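Local structure of DnaD domain protein (Enterococcus faecalis, 2I5U) at residues Ile4-Trp8 with Thr20-Phe24; Asp23-Trp27 with Tyr60-Asn64; Leu44-Ala48 with Ile66-Trp70. The protein is of unknown function but belongs to the DnaB/DnaD family and so probably acts in DNA replication initiation; its DnaD domain is described here. All coordinates share one frame; numbering follows the deposited sequence. Where two conformers were deposited one is given.

Contact 1. Residues Ile4-Trp8 with Thr20-Phe24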
# COMPACT_ATOMS: atom_id res chain seq x y z
N ILE A 4 6.35 1.83 -4.94
CA ILE A 4 5.01 2.27 -4.57
C ILE A 4 4.67 3.60 -5.24
O ILE A 4 3.59 3.75 -5.81
CB ILE A 4 4.84 2.34 -3.02
CG1 ILE A 4 4.85 0.92 -2.45
CG2 ILE A 4 3.55 3.10 -2.65
CD1 ILE A 4 5.17 0.86 -0.94
N ARG A 5 5.59 4.57 -5.22
CA ARG A 5 5.32 5.85 -5.87
C ARG A 5 5.12 5.67 -7.39
O ARG A 5 4.25 6.32 -7.99
CB ARG A 5 6.42 6.91 -5.61
CG ARG A 5 6.06 8.27 -6.16
CD ARG A 5 7.17 9.33 -6.02
NE ARG A 5 7.27 9.87 -4.66
CZ ARG A 5 8.36 9.80 -3.89
NH1 ARG A 5 8.34 10.33 -2.67
NH2 ARG A 5 9.48 9.21 -4.33
N SER A 6 5.90 4.78 -8.00
CA SER A 6 5.82 4.57 -9.46
C SER A 6 4.48 3.96 -9.89
O SER A 6 3.86 4.40 -10.86
CB SER A 6 6.95 3.68 -9.97
OG SER A 6 8.22 4.20 -9.62
N ILE A 7 4.04 2.91 -9.21
CA ILE A 7 2.77 2.32 -9.58
C ILE A 7 1.62 3.30 -9.35
O ILE A 7 0.70 3.38 -10.15
CB ILE A 7 2.51 0.92 -8.95
CG1 ILE A 7 1.30 0.27 -9.63
CG2 ILE A 7 2.35 0.99 -7.44
CD1 ILE A 7 1.08 -1.16 -9.33
N TRP A 8 1.68 4.08 -8.27
CA TRP A 8 0.70 5.12 -8.00
C TRP A 8 0.68 6.17 -9.11
O TRP A 8 -0.35 6.43 -9.75
CB TRP A 8 1.02 5.77 -6.65
CG TRP A 8 0.09 6.86 -6.19
CD1 TRP A 8 0.12 8.17 -6.56
CD2 TRP A 8 -0.93 6.75 -5.19
NE1 TRP A 8 -0.84 8.88 -5.88
CE2 TRP A 8 -1.50 8.02 -5.03
CE3 TRP A 8 -1.44 5.68 -4.42
CZ2 TRP A 8 -2.56 8.26 -4.16
CZ3 TRP A 8 -2.48 5.94 -3.54
CH2 TRP A 8 -3.02 7.21 -3.42
N THR A 20 0.21 10.78 1.87
CA THR A 20 0.02 9.41 1.46
C THR A 20 1.34 8.67 1.53
O THR A 20 1.36 7.50 1.93
CB THR A 20 -0.61 9.34 0.05
OG1 THR A 20 -1.84 10.06 0.06
CG2 THR A 20 -0.81 7.85 -0.40
N MSE A 21 2.46 9.33 1.21
CA MSE A 21 3.78 8.66 1.38
C MSE A 21 4.06 8.34 2.85
O MSE A 21 4.59 7.26 3.19
CB MSE A 21 4.93 9.48 0.80
CG MSE A 21 6.18 8.63 0.46
SE MSE A 21 5.94 7.23 -0.94
CE MSE A 21 5.61 5.71 0.24
N THR A 22 3.71 9.29 3.71
CA THR A 22 3.81 9.09 5.16
C THR A 22 2.97 7.88 5.57
O THR A 22 3.42 7.03 6.32
CB THR A 22 3.33 10.34 5.93
OG1 THR A 22 4.18 11.45 5.60
CG2 THR A 22 3.31 10.09 7.42
N ASP A 23 1.75 7.82 5.05
CA ASP A 23 0.83 6.73 5.36
C ASP A 23 1.38 5.38 4.93
O ASP A 23 1.28 4.39 5.65
CB ASP A 23 -0.54 6.98 4.71
CG ASP A 23 -1.31 8.12 5.36
OD1 ASP A 23 -1.11 8.40 6.56
OD2 ASP A 23 -2.14 8.75 4.67
N PHE A 24 1.96 5.33 3.74
CA PHE A 24 2.50 4.07 3.26
C PHE A 24 3.78 3.68 4.02
O PHE A 24 4.02 2.48 4.24
CB PHE A 24 2.71 4.09 1.74
CG PHE A 24 1.43 3.96 0.94
CD1 PHE A 24 0.42 3.08 1.29
CD2 PHE A 24 1.26 4.70 -0.21
CE1 PHE A 24 -0.75 2.96 0.51
CE2 PHE A 24 0.11 4.57 -0.98
CZ PHE A 24 -0.89 3.71 -0.60

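Contact 2. Residues Asp23-Trp27 with Tyr60-Asn64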
# COMPACT_ATOMS: atom_id res chain seq x y z
N ASP A 23 1.75 7.82 5.05
CA ASP A 23 0.83 6.73 5.36
C ASP A 23 1.38 5.38 4.93
O ASP A 23 1.28 4.39 5.65
CB ASP A 23 -0.54 6.98 4.71
CG ASP A 23 -1.31 8.12 5.36
OD1 ASP A 23 -1.11 8.40 6.56
OD2 ASP A 23 -2.14 8.75 4.67
N PHE A 24 1.96 5.33 3.74
CA PHE A 24 2.50 4.07 3.26
C PHE A 24 3.78 3.68 4.02
O PHE A 24 4.02 2.48 4.24
CB PHE A 24 2.71 4.09 1.74
CG PHE A 24 1.43 3.96 0.94
CD1 PHE A 24 0.42 3.08 1.29
CD2 PHE A 24 1.26 4.70 -0.21
CE1 PHE A 24 -0.75 2.96 0.51
CE2 PHE A 24 0.11 4.57 -0.98
CZ PHE A 24 -0.89 3.71 -0.60
N ASP A 25 4.61 4.66 4.39
CA ASP A 25 5.80 4.38 5.22
C ASP A 25 5.36 3.74 6.53
O ASP A 25 5.98 2.77 7.01
CB ASP A 25 6.58 5.65 5.56
CG ASP A 25 7.45 6.15 4.43
OD1 ASP A 25 7.76 5.36 3.53
OD2 ASP A 25 7.86 7.34 4.49
N TYR A 26 4.30 4.27 7.10
CA TYR A 26 3.77 3.77 8.36
C TYR A 26 3.18 2.38 8.18
O TYR A 26 3.33 1.52 9.05
CB TYR A 26 2.74 4.74 8.95
CG TYR A 26 2.73 4.70 10.43
CD1 TYR A 26 3.67 5.42 11.18
CD2 TYR A 26 1.85 3.86 11.10
CE1 TYR A 26 3.69 5.34 12.54
CE2 TYR A 26 1.86 3.79 12.48
CZ TYR A 26 2.79 4.53 13.19
OH TYR A 26 2.84 4.46 14.55
N TRP A 27 2.58 2.11 7.02
CA TRP A 27 2.03 0.78 6.73
C TRP A 27 3.14 -0.24 6.63
O TRP A 27 3.00 -1.36 7.12
CB TRP A 27 1.22 0.79 5.43
CG TRP A 27 -0.23 0.98 5.65
CD1 TRP A 27 -1.02 2.03 5.23
CD2 TRP A 27 -1.09 0.09 6.34
NE1 TRP A 27 -2.31 1.83 5.63
CE2 TRP A 27 -2.38 0.65 6.32
CE3 TRP A 27 -0.88 -1.12 7.01
CZ2 TRP A 27 -3.47 0.03 6.94
CZ3 TRP A 27 -1.96 -1.75 7.61
CH2 TRP A 27 -3.24 -1.16 7.58
N TYR A 60 -6.60 6.43 -1.58
CA TYR A 60 -6.00 5.85 -0.38
C TYR A 60 -7.04 5.16 0.50
O TYR A 60 -6.74 4.14 1.12
CB TYR A 60 -5.24 6.91 0.41
CG TYR A 60 -4.66 6.35 1.68
CD1 TYR A 60 -3.55 5.54 1.66
CD2 TYR A 60 -5.25 6.60 2.92
CE1 TYR A 60 -3.02 5.00 2.83
CE2 TYR A 60 -4.73 6.08 4.08
CZ TYR A 60 -3.63 5.26 4.04
OH TYR A 60 -3.13 4.77 5.25
N ASN A 61 -8.23 5.73 0.60
CA ASN A 61 -9.25 5.13 1.46
C ASN A 61 -9.50 3.67 1.11
O ASN A 61 -9.55 2.82 1.98
CB ASN A 61 -10.55 5.92 1.41
CG ASN A 61 -10.47 7.26 2.13
OD1 ASN A 61 -9.77 7.40 3.14
ND2 ASN A 61 -11.22 8.23 1.65
N TYR A 62 -9.61 3.39 -0.17
CA TYR A 62 -9.92 2.04 -0.63
C TYR A 62 -8.73 1.11 -0.34
O TYR A 62 -8.90 -0.03 0.15
CB TYR A 62 -10.22 2.06 -2.12
CG TYR A 62 -10.75 0.76 -2.68
CD1 TYR A 62 -12.11 0.48 -2.67
CD2 TYR A 62 -9.91 -0.14 -3.30
CE1 TYR A 62 -12.60 -0.68 -3.20
CE2 TYR A 62 -10.40 -1.31 -3.83
CZ TYR A 62 -11.74 -1.58 -3.76
OH TYR A 62 -12.26 -2.75 -4.33
N ILE A 63 -7.53 1.62 -0.60
CA ILE A 63 -6.32 0.83 -0.35
C ILE A 63 -6.13 0.55 1.15
O ILE A 63 -5.78 -0.56 1.54
CB ILE A 63 -5.08 1.54 -0.95
CG1 ILE A 63 -5.19 1.55 -2.48
CG2 ILE A 63 -3.81 0.88 -0.50
CD1 ILE A 63 -4.36 2.61 -3.11
N ASN A 64 -6.35 1.57 1.96
CA ASN A 64 -6.26 1.45 3.42
C ASN A 64 -7.18 0.34 3.96
O ASN A 64 -6.79 -0.44 4.82
CB ASN A 64 -6.58 2.81 4.05
CG ASN A 64 -6.36 2.85 5.53
OD1 ASN A 64 -5.32 2.46 6.03
ND2 ASN A 64 -7.34 3.37 6.24

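Contact 3. Residues Leu44-Ala48 with Ile66-Trp70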
# COMPACT_ATOMS: atom_id res chain seq x y z
N LEU A 44 2.99 -6.05 -0.59
CA LEU A 44 1.58 -6.00 -0.19
C LEU A 44 0.94 -4.69 -0.63
O LEU A 44 -0.16 -4.67 -1.17
CB LEU A 44 1.41 -6.16 1.32
CG LEU A 44 1.66 -7.57 1.88
CD1 LEU A 44 1.69 -7.55 3.41
CD2 LEU A 44 0.60 -8.53 1.38
N ILE A 45 1.65 -3.59 -0.44
CA ILE A 45 1.10 -2.30 -0.82
C ILE A 45 0.92 -2.23 -2.35
O ILE A 45 -0.11 -1.79 -2.85
CB ILE A 45 1.93 -1.12 -0.27
CG1 ILE A 45 1.83 -1.08 1.25
CG2 ILE A 45 1.41 0.19 -0.85
CD1 ILE A 45 2.90 -0.26 1.91
N VAL A 46 1.92 -2.68 -3.09
CA VAL A 46 1.82 -2.70 -4.55
C VAL A 46 0.59 -3.51 -4.98
O VAL A 46 -0.17 -3.07 -5.86
CB VAL A 46 3.08 -3.29 -5.19
CG1 VAL A 46 2.84 -3.53 -6.69
CG2 VAL A 46 4.27 -2.35 -4.98
N LYS A 47 0.39 -4.68 -4.37
CA LYS A 47 -0.76 -5.51 -4.71
C LYS A 47 -2.10 -4.81 -4.40
O LYS A 47 -3.04 -4.90 -5.17
CB LYS A 47 -0.69 -6.86 -3.98
CG LYS A 47 -1.83 -7.80 -4.31
CD LYS A 47 -1.68 -8.39 -5.70
CE LYS A 47 -3.02 -8.62 -6.38
NZ LYS A 47 -3.45 -7.41 -7.13
N ALA A 48 -2.19 -4.15 -3.24
CA ALA A 48 -3.41 -3.41 -2.90
C ALA A 48 -3.65 -2.31 -3.93
O ALA A 48 -4.78 -2.05 -4.31
CB ALA A 48 -3.32 -2.82 -1.48
N ILE A 66 -8.23 -2.29 2.43
CA ILE A 66 -7.64 -3.57 2.06
C ILE A 66 -6.50 -3.94 2.99
O ILE A 66 -6.43 -5.05 3.51
CB ILE A 66 -7.08 -3.54 0.63
CG1 ILE A 66 -8.20 -3.30 -0.39
CG2 ILE A 66 -6.36 -4.85 0.31
CD1 ILE A 66 -7.71 -3.00 -1.80
N LEU A 67 -5.59 -3.01 3.19
CA LEU A 67 -4.43 -3.26 4.05
C LEU A 67 -4.81 -3.56 5.51
O LEU A 67 -4.14 -4.35 6.17
CB LEU A 67 -3.46 -2.07 3.99
CG LEU A 67 -2.83 -1.81 2.62
CD1 LEU A 67 -2.04 -0.51 2.69
CD2 LEU A 67 -1.98 -2.98 2.16
N LYS A 68 -5.84 -2.90 6.04
CA LYS A 68 -6.27 -3.16 7.43
C LYS A 68 -6.70 -4.59 7.60
O LYS A 68 -6.47 -5.21 8.67
CB LYS A 68 -7.43 -2.25 7.84
CG LYS A 68 -7.03 -0.84 8.12
CD LYS A 68 -8.23 -0.03 8.57
CE LYS A 68 -7.88 1.45 8.74
NZ LYS A 68 -9.07 2.33 9.06
N ASP A 69 -7.40 -5.11 6.59
CA ASP A 69 -7.83 -6.51 6.58
C ASP A 69 -6.61 -7.40 6.68
O ASP A 69 -6.49 -8.22 7.59
CB ASP A 69 -8.57 -6.86 5.28
CG ASP A 69 -9.93 -6.24 5.20
OD1 ASP A 69 -10.53 -5.95 6.24
OD2 ASP A 69 -10.42 -6.06 4.06
N TRP A 70 -5.69 -7.21 5.74
CA TRP A 70 -4.51 -8.06 5.65
C TRP A 70 -3.68 -8.01 6.93
O TRP A 70 -3.16 -9.04 7.38
CB TRP A 70 -3.67 -7.63 4.44
CG TRP A 70 -4.36 -7.89 3.12
CD1 TRP A 70 -5.53 -8.56 2.92
CD2 TRP A 70 -3.91 -7.49 1.82
NE1 TRP A 70 -5.85 -8.59 1.59
CE2 TRP A 70 -4.86 -7.94 0.88
CE3 TRP A 70 -2.79 -6.78 1.35
CZ2 TRP A 70 -4.72 -7.75 -0.50
CZ3 TRP A 70 -2.65 -6.58 -0.03
CH2 TRP A 70 -3.61 -7.05 -0.93

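Contact 1. Residues Ile4-Trp8 with Thr20-Phe24
Phe24 meets two residues of helix 2-9, Ile4 and Trp8. Its CD2 lies 3.7 Å from Ile4 CG2, and this methyl approaches the ring obliquely. CG2 of Ile4 is the branch anti to the backbone N (chi1 -69°), and that puts it on the side of helix 18-32. The same methyl comes less closely to the methyl end of Met21, CE.

Trp8 touches Phe24 with the outer rim of its six-membered ring. Trp8 CZ3 is 3.9 Å from Phe24 CE2, at the edge of the phenyl ring and near its plane. The two rings are steeply inclined, with planes at 75°. Thr20 takes one face of the indole. Its methyl CG2 sits 3.8 Å from Trp8 CH2 and makes a CH-pi contact, 4.2 Å from CG2 to the centroid of the Trp8 six-membered ring. The hydroxyl of Thr20 turns to Ser17 instead, and Thr20 OG1 is hydrogen-bonded to Ser17 OG.

Met21 is a selenomethionine. It has the largest share of surface buried here, although its contacts are loose. Its chain bends at chi2 and chi3, and its SE lies over one face of the Arg5 guanidinium. Arg5 NH1 reaches Met21 CG at 4.2 Å. No hydrogen bond joins the two segments. The contact is mostly apolar, with the selenium over the guanidinium at its rim.

Segments 4-8 and 20-24 run at 130° to each other, their axes 11.9 Å apart at the closest. Trp8 also meets Phe13, and its NE1 makes a weak hydrogen bond to Leu15 O. Helix 38-55 adds Ile45 against Ile4 and Phe24, while helix 60-73 brings Ile63 against Trp8 and Phe24. The contact is a buried part of the core of this small all-helical domain.

Contact 2. Residues Asp23-Trp27 with Tyr60-Asn64
Tyr60 packs against Phe24, Asp23 and Trp27. Its chi1 of 177° sets CG anti to the backbone N and extends the ring toward helix 18-32. Phe24 and Ile63 pack in the buried part. The edge of Tyr60 is directed at the face of Phe24 in an offset edge-to-face pair, with centroids 5.5 Å apart and planes at 67°. Ile63 CG2 reaches the edge of the same phenyl ring, 3.8 Å from Phe24 CE1.

Asp23, Tyr60 and Asn64 are partly exposed, and the buried Trp27 turns its NE1 to that side. Trp27 NE1 is shared between two acceptors at its ring edge, Asn64 OD1 at 3.1 Å and Tyr60 OH at 3.1 Å. Both bonds are bent and weak. Asp23 OD2 lies over one face of Tyr60 near its rim, the carboxylate tilted 25° from the ring. This OD2 also forms a salt bridge with Lys19, which probably offsets its charge. Asn64 CB lies over the opposite face, also toward the rim.

The segments run nearly parallel, 7° apart, and pack helix 18-32 on helix 60-73 in this four-helix DnaD-family domain. Ile45 and Ile49 of helix 38-55 back Phe24 and Ile63 respectively, and helix 2-9 closes in with Ile4 and Trp8.

Contact 3. Residues Leu44-Ala48 with Ile66-Trp70
Trp70 pushes the rim of its six-membered ring (CE3, CZ3, CH2) in over Leu44, Lys47 and Ala48. Its CE3 is 3.8 Å from Leu44 CD2, and the two side chains slide past each other in opposite directions. Trp70 CZ3 comes to 3.3 Å from Leu44 O, which lies at the ring edge and in its plane. That carbonyl already accepts the backbone bond from Ala48 N. Lys47 CG touches Trp70 CH2 at 3.9 Å, while the amine end of the lysine leads away.

Ala48 is the point of close approach. Its small CB meets Leu67 CD2 at 3.9 Å and Ile66 CG2 at 4.1 Å. The Trp70 torsions, with CG anti to the carbonyl carbon (chi1 -66°) and chi2 -7°, set the indole where Ile66 CG2 lies over one face, offset toward the rim. Ile45 CG1 meets Leu67 CD1 at 4.2 Å, crossing at about a right angle.

No hydrogen bond spans the pair. Segments 44-48 and 66-70 cross at 135°, with 10.6 Å between their axes at the closest. They pack helix 38-55 on helix 60-73 in the four-helix domain. Phe24, Ile28 and Phe31 of helix 18-32 pack on Ile45 and Leu44, and Trp27 packs on Leu67. Ile51, further along helix 38-55, meets Ile66 and Trp70.

The three contacts join all four helices round one apolar centre. Contact 1 is the most buried, while contacts 2 and 3 are partly buried. Contacts 1 and 2 share Asp23 and Phe24 of helix 18-32, and contacts 2 and 3 share helix 60-73. Ile45 of contact 3 touches both Ile4 and Phe24, so it links contact 3 to contact 1. Ile63 of contact 2 similarly meets Trp8 and Ala48. Only contact 2 has hydrogen bonds across its segments, both weak. The others rely on apolar packing, with a CH-pi contact in contact 1. In contacts 1 and 3 the segments run obliquely, nearer antiparallel than parallel, whereas contact 2 joins nearly parallel segments.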